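Local coordinates for hypothetical oxidoreductase (PDB 3RH7), which binds flavin mononucleotide and is probably a flavin reductase that uses NADPH, built on an FMN-binding split barrel, at residues A[34-39]-A[119-124]; A[42-47]-A[104-109]. All coordinates share one frame; numbering follows the deposited sequence.

Contact 1. Residues A[34-39]-A[119-124]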
# COMPACT_ATOMS: atom_id res chain seq x y z
N VAL A 34 5.35 -11.73 7.13
CA VAL A 34 6.22 -12.36 8.11
C VAL A 34 6.65 -13.68 7.47
O VAL A 34 5.82 -14.59 7.24
CB VAL A 34 5.70 -12.52 9.56
CG1 VAL A 34 6.72 -13.26 10.41
CG2 VAL A 34 5.38 -11.17 10.20
N VAL A 35 7.93 -13.72 7.07
CA VAL A 35 8.57 -14.89 6.49
C VAL A 35 8.87 -15.86 7.62
O VAL A 35 9.49 -15.49 8.62
CB VAL A 35 9.84 -14.55 5.69
CG1 VAL A 35 10.20 -15.67 4.73
CG2 VAL A 35 9.67 -13.24 4.95
N THR A 36 8.40 -17.09 7.49
CA THR A 36 8.62 -18.10 8.50
C THR A 36 9.23 -19.37 7.91
O THR A 36 9.09 -19.64 6.72
CB THR A 36 7.30 -18.43 9.20
OG1 THR A 36 6.40 -18.98 8.26
CG2 THR A 36 6.69 -17.24 9.91
N ALA A 37 9.91 -20.14 8.77
CA ALA A 37 10.56 -21.42 8.47
C ALA A 37 10.95 -22.11 9.78
O ALA A 37 10.69 -21.58 10.86
CB ALA A 37 11.78 -21.21 7.59
N SER A 38 11.53 -23.32 9.69
CA SER A 38 12.02 -24.09 10.84
C SER A 38 13.53 -24.30 10.68
O SER A 38 13.96 -24.72 9.60
CB SER A 38 11.27 -25.41 10.96
OG SER A 38 9.91 -25.24 11.31
N ASP A 39 14.35 -23.98 11.72
CA ASP A 39 15.81 -24.14 11.65
C ASP A 39 16.24 -25.64 11.62
O ASP A 39 15.39 -26.54 11.55
CB ASP A 39 16.54 -23.38 12.78
CG ASP A 39 16.16 -23.73 14.22
OD1 ASP A 39 15.90 -24.92 14.51
OD2 ASP A 39 16.22 -22.82 15.09
N PRO A 119 5.59 -22.48 9.64
CA PRO A 119 4.67 -21.77 10.54
C PRO A 119 3.69 -20.86 9.79
O PRO A 119 4.11 -19.87 9.20
CB PRO A 119 5.60 -20.99 11.47
CG PRO A 119 6.93 -21.59 11.30
CD PRO A 119 6.97 -22.03 9.87
N ILE A 120 2.39 -21.25 9.78
CA ILE A 120 1.25 -20.52 9.18
C ILE A 120 0.50 -19.78 10.29
O ILE A 120 -0.02 -20.43 11.20
CB ILE A 120 0.30 -21.50 8.45
CG1 ILE A 120 1.00 -22.38 7.38
CG2 ILE A 120 -0.96 -20.79 7.93
CD1 ILE A 120 1.55 -21.69 6.28
N PHE A 121 0.41 -18.45 10.22
CA PHE A 121 -0.29 -17.66 11.24
C PHE A 121 -1.78 -17.59 11.00
O PHE A 121 -2.24 -17.63 9.86
CB PHE A 121 0.27 -16.23 11.33
CG PHE A 121 1.73 -16.03 11.64
CD1 PHE A 121 2.51 -17.08 12.09
CD2 PHE A 121 2.31 -14.78 11.51
CE1 PHE A 121 3.86 -16.89 12.37
CE2 PHE A 121 3.66 -14.59 11.78
CZ PHE A 121 4.43 -15.64 12.21
N SER A 122 -2.53 -17.47 12.08
CA SER A 122 -3.98 -17.38 11.96
C SER A 122 -4.43 -15.93 11.79
O SER A 122 -3.67 -14.99 12.06
CB SER A 122 -4.67 -18.05 13.14
OG SER A 122 -4.22 -17.46 14.35
N ASP A 123 -5.64 -15.76 11.26
CA ASP A 123 -6.27 -14.46 10.99
C ASP A 123 -5.43 -13.59 10.00
O ASP A 123 -5.55 -12.36 10.02
CB ASP A 123 -6.59 -13.69 12.30
CG ASP A 123 -7.14 -14.56 13.44
OD1 ASP A 123 -8.13 -15.29 13.22
OD2 ASP A 123 -6.55 -14.51 14.56
N VAL A 124 -4.62 -14.22 9.12
CA VAL A 124 -3.79 -13.48 8.16
C VAL A 124 -4.64 -13.12 6.96
O VAL A 124 -5.70 -13.69 6.77
CB VAL A 124 -2.49 -14.22 7.76
CG1 VAL A 124 -1.60 -14.45 8.96
CG2 VAL A 124 -2.75 -15.52 7.02

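Contact 2. Residues A[42-47]-A[104-109]. With FMN (flavin mononucleotide), chain G.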
# COMPACT_ATOMS: atom_id res chain seq x y z
N GLY A 42 14.68 -27.70 14.08
CA GLY A 42 13.23 -27.78 13.90
C GLY A 42 12.46 -26.69 14.61
O GLY A 42 11.22 -26.67 14.57
N LYS A 43 13.20 -25.75 15.27
CA LYS A 43 12.64 -24.61 16.00
C LYS A 43 12.10 -23.58 15.01
O LYS A 43 12.81 -23.23 14.06
CB LYS A 43 13.70 -23.97 16.93
CG LYS A 43 13.25 -22.69 17.66
CD LYS A 43 14.35 -22.03 18.46
CE LYS A 43 13.78 -21.27 19.63
NZ LYS A 43 14.82 -20.94 20.64
N PRO A 44 10.86 -23.07 15.22
CA PRO A 44 10.34 -22.06 14.30
C PRO A 44 11.14 -20.75 14.37
O PRO A 44 11.43 -20.24 15.45
CB PRO A 44 8.89 -21.88 14.75
CG PRO A 44 8.86 -22.30 16.14
CD PRO A 44 9.88 -23.38 16.28
N ILE A 45 11.50 -20.25 13.19
CA ILE A 45 12.21 -18.98 13.00
C ILE A 45 11.39 -18.09 12.06
O ILE A 45 10.64 -18.60 11.22
CB ILE A 45 13.67 -19.14 12.51
CG1 ILE A 45 13.76 -20.02 11.24
CG2 ILE A 45 14.54 -19.65 13.64
CD1 ILE A 45 14.78 -19.58 10.29
N GLY A 46 11.53 -16.79 12.22
CA GLY A 46 10.81 -15.85 11.40
C GLY A 46 11.39 -14.45 11.40
O GLY A 46 12.31 -14.15 12.17
N PHE A 47 10.83 -13.60 10.52
CA PHE A 47 11.18 -12.19 10.37
C PHE A 47 10.14 -11.45 9.54
O PHE A 47 9.60 -12.00 8.58
CB PHE A 47 12.57 -12.00 9.75
CG PHE A 47 12.74 -12.35 8.29
CD1 PHE A 47 12.95 -13.66 7.89
CD2 PHE A 47 12.82 -11.35 7.33
CE1 PHE A 47 13.16 -13.98 6.55
CE2 PHE A 47 13.00 -11.67 5.99
CZ PHE A 47 13.18 -12.98 5.61
N ASP A 104 11.23 -14.74 22.44
CA ASP A 104 10.33 -15.67 21.78
C ASP A 104 9.33 -14.87 20.99
O ASP A 104 8.37 -14.32 21.55
CB ASP A 104 9.64 -16.65 22.76
CG ASP A 104 8.71 -17.68 22.09
OD1 ASP A 104 8.73 -17.78 20.82
OD2 ASP A 104 7.98 -18.39 22.83
N ARG A 105 9.57 -14.80 19.69
CA ARG A 105 8.70 -14.10 18.75
C ARG A 105 7.39 -14.85 18.53
O ARG A 105 6.34 -14.20 18.44
CB ARG A 105 9.40 -13.93 17.41
CG ARG A 105 9.96 -12.56 17.18
CD ARG A 105 11.00 -12.62 16.09
NE ARG A 105 11.72 -11.37 15.96
CZ ARG A 105 12.64 -11.14 15.04
NH1 ARG A 105 12.94 -12.08 14.14
NH2 ARG A 105 13.26 -9.98 14.99
N PHE A 106 7.45 -16.20 18.46
CA PHE A 106 6.30 -17.02 18.13
C PHE A 106 5.23 -17.07 19.24
O PHE A 106 4.12 -17.57 19.00
CB PHE A 106 6.76 -18.41 17.71
CG PHE A 106 7.23 -18.42 16.26
CD1 PHE A 106 8.54 -18.09 15.93
CD2 PHE A 106 6.34 -18.72 15.23
CE1 PHE A 106 8.95 -18.07 14.59
CE2 PHE A 106 6.77 -18.71 13.90
CZ PHE A 106 8.07 -18.39 13.59
N ALA A 107 5.53 -16.48 20.41
CA ALA A 107 4.61 -16.39 21.54
C ALA A 107 3.64 -15.22 21.37
O ALA A 107 2.74 -15.04 22.18
CB ALA A 107 5.40 -16.24 22.82
N ALA A 108 3.82 -14.41 20.33
CA ALA A 108 2.97 -13.26 20.03
C ALA A 108 1.94 -13.57 18.93
O ALA A 108 1.15 -12.68 18.57
CB ALA A 108 3.83 -12.09 19.59
N VAL A 109 1.96 -14.81 18.36
CA VAL A 109 1.01 -15.19 17.30
C VAL A 109 0.42 -16.55 17.51
O VAL A 109 1.14 -17.48 17.88
CB VAL A 109 1.59 -15.17 15.88
CG1 VAL A 109 0.50 -14.85 14.85
CG2 VAL A 109 2.77 -14.22 15.74
N1 FMN G . 14.37 -7.23 7.07
C2 FMN G . 14.86 -7.89 5.95
O2 FMN G . 15.91 -8.55 6.03
N3 FMN G . 14.11 -7.87 4.78
C4 FMN G . 12.91 -7.16 4.56
O4 FMN G . 12.26 -7.16 3.51
C4A FMN G . 12.42 -6.37 5.78
N5 FMN G . 11.30 -5.68 5.69
C5A FMN G . 10.80 -5.05 6.86
C6 FMN G . 9.56 -4.33 6.70
C7 FMN G . 8.91 -3.70 7.80
C7M FMN G . 7.61 -2.97 7.59
C8 FMN G . 9.54 -3.77 9.06
C8M FMN G . 8.90 -3.12 10.22
C9 FMN G . 10.79 -4.46 9.25
C9A FMN G . 11.48 -5.11 8.16
N10 FMN G . 12.74 -5.85 8.28
C10 FMN G . 13.24 -6.50 7.10
C1' FMN G . 13.46 -5.93 9.61
C2' FMN G . 13.51 -7.42 10.17
O2' FMN G . 12.25 -8.05 10.43
C3' FMN G . 14.41 -7.81 11.38
O3' FMN G . 14.81 -6.71 12.21
C4' FMN G . 15.53 -8.85 11.06
O4' FMN G . 16.12 -8.81 9.71
C5' FMN G . 15.02 -10.23 11.41
O5' FMN G . 15.50 -10.42 12.73
P FMN G . 16.84 -11.35 12.92
O1P FMN G . 16.52 -12.44 11.80
O2P FMN G . 16.85 -11.91 14.39
O3P FMN G . 18.15 -10.53 12.82

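Contact 1. Residues A[34-39]-A[119-124]
One side-chain-to-backbone hydrogen bond and a patch of apolar packing join strand 34-38 of the split-barrel sheet to the short strand 119-121 lying over it. The axes of the two short segments run roughly antiparallel, at 145°, and approach to 6.9 Å; the strands belong to different sheets.

The polar link is the bond from T36 OG1 to P119 O, 2.6 Å long. The hydroxyl comes in within the plane of the carbonyl, on a lone pair. OG1 takes the crowded position between the backbone N and the carbonyl carbon (chi1 63°), which leaves the methyl CG2 anti to the carbonyl carbon, where it meets F121.

Two apolar groups share the packing, the F121 ring and the P119 ring. T36 CG2 meets F121 CZ at 3.6 Å, while V34 CG1 touches CE2, its side chain crossing that of F121 at about a right angle. P119 slides past T36 in the opposite direction, its CB 3.8 Å from T36 CB.

Threonine suits both kinds of contact, valine lays a branched methyl against the ring, phenylalanine is broad enough to reach both, and proline packs while still offering its carbonyl. That buried oxygen is satisfied by T36 and N85 ND2 within apolar surroundings. V34 also touches F98 and T48 of the FMN-binding site, so the contact lies just behind that site.

Contact 2. Residues A[42-47]-A[104-109]
F106 lays one face of its ring on P44, whose CB stands 3.7 Å from the ring centroid and only 8° off the normal, a CH-pi contact almost over the centre. Proline suits this place by offering a C-H-rich ring to the aromatic face. With CG anti to its carbonyl carbon (chi1 -80°), F106 also brings its ring edge to the strand backbone: CZ lies 3.5 Å from I45 O, and G46 N is near the ring plane. G46 has no side chain to come between its backbone and the ring; a CB would point toward the loop. F98 and W111 both meet F106 edge-to-face. An alanine here would remove the ring, and with it the CH-pi contact and both edge-to-face contacts, and would probably loosen the loop on the strand.

R105 reaches past this cluster with its chain extended from CG to NE. Its guanidinium presents an edge to FMN O5', bonding it through NH2 at 3.2 Å and, weakly, through NH1 at 3.4 Å. NH1 also lies 2.9 Å from G46 O, while NH2 is held by R100 O and NE, weakly, by T97 O. F47 adds an apolar contact, its CB 3.4 Å from FMN C5'.

Arginine suits its place because a planar guanidinium with several N-H groups can meet protein carbonyls and cofactor together. Its bonds go to the ester oxygen, though its positive charge would probably also attract the phosphate. The contact thus packs the loop on the strand and places an FMN-binding arginine at O5'.

From the N terminus, the chain runs through 34-39, turns, and returns antiparallel as 42-47, so the first segments of both contacts are neighbouring strands of one sheet, joined by backbone hydrogen bonds between A37 and I45 and between V35 and F47. It then passes through further sheet strands and helices 73-78 and 92-97 to reach 104-109, where contact 2 closes the shorter loop. Soon afterwards 119-124 closes the longer loop of contact 1, which encloses the other without crossing it. Their second segments also pack together, P119 on F106 and F121 on V109. The pair therefore ties the 104-109 loop and strand 119-121 to the barrel sheet beside the FMN pocket.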